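Local coordinates for protein Isomerase/lactonizing enzyme (Agrobacterium fabrum str. C58, PDB 2NQL) that is a member of the enolase superfamily, related to mandelate racemase and muconate lactonizing enzyme, and carries a sodium ion in its barrel domain, at residues W272-R275 against A276-R280; S345-E348 against P349-L353. One frame throughout, in Å; residues are numbered along the deposited sequence. Where two conformers were deposited one is given.

Contact 1 (W272-R275 against A276-R280); sequences WDMR and ARIER
R277 reaches back along its own helix and bonds through NH1 to the carbonyl O of D273, at 2.9 Å. Its chain bends at the CB-CG bond (chi2 90°), which brings the guanidinium edge-on to that oxygen, D273 O lying 9° out of the guanidinium plane. A water also in that plane, on the side of NH1 toward NH2, joins NH1 to D273 OD1, 4.4 Å away; D273 OD2 takes the backbone N-H groups of R269 and T270. NH2 of R277 goes on to T245 O. A second water, held by E279 OE2 at 2.9 Å, makes a weak link to R275 NH1, whereas R275 NE bonds to H271 ND1. Beyond the contact, R280 of the second subunit forms a salt bridge with E279 OE1.

Main-chain bonds carry the helix. M274 O accepts twice, from I278 N at 3.0 Å and from R277 N, which lies well above the carbonyl plane, while E279 N bonds to R275 O.

Apolar contact is confined to M274 CG and I278 CG2, 4.0 Å apart. M274 also packs on I301 and L304 of helix 295-308, and R277 lies against helix 248-255, which places helix 271-278 between the two as the crossover from strand 262-264 to strand 285-286.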
loop_
_atom_site.group_PDB
_atom_site.type_symbol
_atom_site.label_atom_id
_atom_site.label_comp_id
_atom_site.label_asym_id
_atom_site.label_seq_id
_atom_site.Cartn_x
_atom_site.Cartn_y
_atom_site.Cartn_z
ATOM N N TRP A 272 -5.019 1.686 11.570
ATOM C CA TRP A 272 -3.733 1.017 11.815
ATOM C C TRP A 272 -2.537 1.939 11.553
ATOM O O TRP A 272 -1.534 1.953 12.292
ATOM C CB TRP A 272 -3.622 -0.246 10.949
ATOM C CG TRP A 272 -4.609 -1.324 11.272
ATOM C CD1 TRP A 272 -5.630 -1.758 10.486
ATOM C CD2 TRP A 272 -4.649 -2.124 12.464
ATOM N NE1 TRP A 272 -6.306 -2.787 11.101
ATOM C CE2 TRP A 272 -5.725 -3.033 12.316
ATOM C CE3 TRP A 272 -3.869 -2.169 13.636
ATOM C CZ2 TRP A 272 -6.062 -3.963 13.303
ATOM C CZ3 TRP A 272 -4.197 -3.107 14.612
ATOM C CH2 TRP A 272 -5.284 -3.988 14.434
ATOM N N ASP A 273 -2.638 2.711 10.482
ATOM C CA ASP A 273 -1.631 3.722 10.194
ATOM C C ASP A 273 -1.537 4.751 11.293
ATOM O O ASP A 273 -0.442 5.184 11.631
ATOM C CB ASP A 273 -1.941 4.404 8.857
ATOM C CG ASP A 273 -1.977 3.409 7.726
ATOM O OD1 ASP A 273 -1.123 2.504 7.753
ATOM O OD2 ASP A 273 -2.831 3.504 6.829
ATOM N N MET A 274 -2.688 5.160 11.815
ATOM C CA MET A 274 -2.717 6.124 12.912
ATOM C C MET A 274 -2.056 5.556 14.170
ATOM O O MET A 274 -1.218 6.233 14.789
ATOM C CB MET A 274 -4.146 6.542 13.215
ATOM C CG MET A 274 -4.236 7.567 14.325
ATOM S SD MET A 274 -5.863 8.294 14.350
ATOM C CE MET A 274 -5.759 9.260 15.862
ATOM N N ARG A 275 -2.426 4.323 14.523
ATOM C CA ARG A 275 -1.847 3.612 15.685
ATOM C C ARG A 275 -0.332 3.569 15.697
ATOM O O ARG A 275 0.283 3.804 16.731
ATOM C CB ARG A 275 -2.401 2.193 15.800
ATOM C CG ARG A 275 -3.875 2.111 16.055
ATOM C CD ARG A 275 -4.387 0.695 16.279
ATOM N NE ARG A 275 -5.852 0.685 16.307
ATOM C CZ ARG A 275 -6.609 1.025 17.352
ATOM N NH1 ARG A 275 -6.056 1.393 18.506
ATOM N NH2 ARG A 275 -7.932 0.992 17.243
ATOM N N ALA A 276 0.272 3.293 14.544
ATOM C CA ALA A 276 1.729 3.295 14.405
ATOM C C ALA A 276 2.390 4.629 14.759
ATOM O O ALA A 276 3.517 4.642 15.268
ATOM C CB ALA A 276 2.130 2.840 13.004
ATOM N N ARG A 277 1.694 5.744 14.527
ATOM C CA ARG A 277 2.266 7.058 14.851
ATOM C C ARG A 277 1.970 7.523 16.268
ATOM O O ARG A 277 2.856 8.029 16.944
ATOM C CB ARG A 277 1.857 8.144 13.839
ATOM C CG ARG A 277 2.698 8.175 12.586
ATOM C CD ARG A 277 2.098 7.270 11.541
ATOM N NE ARG A 277 2.919 7.082 10.360
ATOM C CZ ARG A 277 2.752 6.076 9.506
ATOM N NH1 ARG A 277 1.798 5.172 9.723
ATOM N NH2 ARG A 277 3.539 5.975 8.442
ATOM N N ILE A 278 0.734 7.349 16.730
ATOM C CA ILE A 278 0.357 7.933 18.008
ATOM C C ILE A 278 0.905 7.134 19.192
ATOM O O ILE A 278 1.077 7.679 20.282
ATOM C CB ILE A 278 -1.162 8.220 18.116
ATOM C CG1 ILE A 278 -1.967 6.914 18.245
ATOM C CG2 ILE A 278 -1.630 9.096 16.911
ATOM C CD1 ILE A 278 -3.411 7.106 18.636
ATOM N N GLU A 279 1.214 5.856 18.957
ATOM C CA GLU A 279 1.891 5.014 19.954
ATOM C C GLU A 279 3.336 5.454 20.249
ATOM O O GLU A 279 3.885 5.120 21.297
ATOM C CB GLU A 279 1.782 3.519 19.581
ATOM C CG GLU A 279 0.353 2.925 19.801
ATOM C CD GLU A 279 0.050 1.615 19.034
ATOM O OE1 GLU A 279 0.920 1.087 18.294
ATOM O OE2 GLU A 279 -1.091 1.111 19.171
ATOM N N ARG A 280 3.921 6.237 19.340
ATOM C CA ARG A 280 5.293 6.733 19.460
ATOM C C ARG A 280 5.460 8.263 19.501
ATOM O O ARG A 280 6.409 8.749 20.108
ATOM C CB ARG A 280 6.146 6.170 18.320
ATOM C CG ARG A 280 6.455 4.682 18.434
ATOM C CD ARG A 280 7.253 4.199 17.225
ATOM N NE ARG A 280 8.586 4.802 17.164
ATOM C CZ ARG A 280 9.540 4.441 16.307
ATOM N NH1 ARG A 280 9.320 3.470 15.421
ATOM N NH2 ARG A 280 10.718 5.052 16.338
HETATM O O HOH W 1 1.604 2.707 8.247
HETATM O O HOH W 2 -3.230 3.082 19.552
#

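Contact 2 (S345-E348 against P349-L353); sequences SIFE and PNRRL
R351 lays its guanidinium across the rim of the F347 ring, with NH2 3.9 Å from CE2. The two planes stand at 90°: CE2 sits over one face of the guanidinium, offset toward its rim, whereas NH2 lies in the plane of the ring, at its edge. The arginine therefore meets ring edge, not the pi face. F347 is brought to this side by a CG anti to its backbone N (chi1 -172°). E348 runs alongside R351 in the same direction and touches NH1 through CG at 3.9 Å; the carboxylate stays farther off, with OE2 4.8 Å from NH1. The salt bridge of R351 is made instead by NH2 with D359 OD1.

P349 has no N-H to give, and its ring packs against the preceding turn, CD lying 3.2 Å from S345 O. N350 N makes weak bonds to both I346 O and F347 O, and R351 N a weak one to E348 O. Beside I346, the N350 amide, in one of its two conformers, is tied back by a water that donates to I346 O at 2.9 Å and, weakly, to OD1; ND2 bonds to G319 O. Another water donates to E348 O and accepts from R352 N at 3.1 Å, linking the two across the turn.

Outward from this shell, F347 makes an edge-to-face stack with F342 and touches M358, while L353 packs on strand 5-15. The contact thus carries the chain from helix 344-347, just after barrel strand 340-342, toward strand 354-355.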
loop_
_atom_site.group_PDB
_atom_site.type_symbol
_atom_site.label_atom_id
_atom_site.label_comp_id
_atom_site.label_asym_id
_atom_site.label_seq_id
_atom_site.Cartn_x
_atom_site.Cartn_y
_atom_site.Cartn_z
ATOM N N SER A 345 -10.390 26.825 -4.938
ATOM C CA SER A 345 -10.122 26.787 -6.365
ATOM C C SER A 345 -10.644 25.516 -7.014
ATOM O O SER A 345 -10.819 25.475 -8.222
ATOM C CB SER A 345 -8.610 26.780 -6.564
ATOM O OG SER A 345 -8.007 27.927 -6.000
ATOM N N ILE A 346 -10.840 24.474 -6.210
ATOM C CA ILE A 346 -11.356 23.197 -6.709
ATOM C C ILE A 346 -12.877 23.161 -6.514
ATOM O O ILE A 346 -13.631 22.792 -7.419
ATOM C CB ILE A 346 -10.702 21.993 -5.931
ATOM C CG1 ILE A 346 -9.168 21.997 -6.077
ATOM C CG2 ILE A 346 -11.300 20.645 -6.397
ATOM C CD1 ILE A 346 -8.655 21.879 -7.526
ATOM N N PHE A 347 -13.307 23.537 -5.307
ATOM C CA PHE A 347 -14.697 23.486 -4.891
ATOM C C PHE A 347 -15.601 24.340 -5.773
ATOM O O PHE A 347 -16.643 23.871 -6.223
ATOM C CB PHE A 347 -14.807 23.913 -3.422
ATOM C CG PHE A 347 -16.178 23.723 -2.811
ATOM C CD1 PHE A 347 -16.464 22.575 -2.069
ATOM C CD2 PHE A 347 -17.183 24.688 -2.966
ATOM C CE1 PHE A 347 -17.723 22.379 -1.496
ATOM C CE2 PHE A 347 -18.457 24.502 -2.393
ATOM C CZ PHE A 347 -18.729 23.357 -1.649
ATOM N N GLU A 348 -15.213 25.600 -5.990
ATOM C CA GLU A 348 -16.048 26.531 -6.761
ATOM C C GLU A 348 -16.420 26.049 -8.171
ATOM O O GLU A 348 -17.615 25.895 -8.459
ATOM C CB GLU A 348 -15.534 27.991 -6.667
ATOM C CG GLU A 348 -15.614 28.518 -5.226
ATOM C CD GLU A 348 -15.015 29.920 -5.020
ATOM O OE1 GLU A 348 -13.965 30.260 -5.626
ATOM O OE2 GLU A 348 -15.614 30.672 -4.223
ATOM N N PRO A 349 -15.418 25.721 -9.031
ATOM C CA PRO A 349 -15.734 25.162 -10.355
ATOM C C PRO A 349 -16.530 23.863 -10.392
ATOM O O PRO A 349 -17.280 23.651 -11.358
ATOM C CB PRO A 349 -14.365 24.926 -10.990
ATOM C CG PRO A 349 -13.432 25.727 -10.253
ATOM C CD PRO A 349 -13.962 25.854 -8.858
ATOM N N ASN A 350 -16.401 22.988 -9.394
ATOM C CA ASN A 350 -17.135 21.734 -9.428
ATOM C C ASN A 350 -18.594 21.740 -8.888
ATOM O O ASN A 350 -19.253 20.710 -8.862
ATOM C CB ASN A 350 -16.247 20.586 -8.902
ATOM C CG ASN A 350 -14.868 20.516 -9.617
ATOM O OD1 ASN A 350 -14.592 21.244 -10.589
ATOM N ND2 ASN A 350 -13.995 19.655 -9.114
ATOM N N ARG A 351 -19.112 22.924 -8.506
ATOM C CA ARG A 351 -20.548 23.043 -8.197
ATOM C C ARG A 351 -21.400 22.542 -9.378
ATOM O O ARG A 351 -22.428 21.890 -9.183
ATOM C CB ARG A 351 -20.930 24.498 -7.864
ATOM C CG ARG A 351 -20.613 24.921 -6.439
ATOM C CD ARG A 351 -21.426 26.175 -6.061
ATOM N NE ARG A 351 -21.126 26.699 -4.721
ATOM C CZ ARG A 351 -20.169 27.586 -4.500
ATOM N NH1 ARG A 351 -19.437 27.999 -5.524
ATOM N NH2 ARG A 351 -19.924 28.054 -3.278
ATOM N N ARG A 352 -20.932 22.840 -10.594
ATOM C CA ARG A 352 -21.576 22.446 -11.837
ATOM C C ARG A 352 -21.595 20.938 -12.040
ATOM O O ARG A 352 -22.394 20.432 -12.816
ATOM C CB ARG A 352 -20.829 23.054 -13.019
ATOM C CG ARG A 352 -21.426 24.330 -13.479
ATOM C CD ARG A 352 -20.503 25.059 -14.425
ATOM N NE ARG A 352 -20.319 26.428 -13.943
ATOM C CZ ARG A 352 -19.194 26.883 -13.395
ATOM N NH1 ARG A 352 -19.138 28.137 -12.966
ATOM N NH2 ARG A 352 -18.125 26.088 -13.265
ATOM N N LEU A 353 -20.686 20.252 -11.356
ATOM C CA LEU A 353 -20.500 18.820 -11.546
ATOM C C LEU A 353 -21.405 18.014 -10.623
ATOM O O LEU A 353 -21.444 16.781 -10.699
ATOM C CB LEU A 353 -19.024 18.456 -11.331
ATOM C CG LEU A 353 -18.026 18.943 -12.409
ATOM C CD1 LEU A 353 -16.610 18.440 -12.110
ATOM C CD2 LEU A 353 -18.442 18.564 -13.826
HETATM O O HOH W 3 -12.034 21.807 -9.678
HETATM O O HOH W 4 -19.452 25.574 -10.691
#

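How the contacts relate
From the N terminus the chain first forms the N-terminal part, strand 5-15 through helix 142-145, then the barrel domain in which both contacts lie. Contact 1 comes within helix 271-278, between barrel strands 262-264 and 285-286; contact 2 follows after strand 340-342, where helix 344-347 gives way to the loop before strand 354-355. Each spans a single unbroken run of residues and closes no large loop, and the two are in series, neither nested nor crossed. The centres of contact 1 and contact 2 are about 34 Å apart, on opposite sides of the chain's centre. Contact 1 faces the second subunit and adjacent barrel helices, whereas contact 2 leads back to strand 5-15.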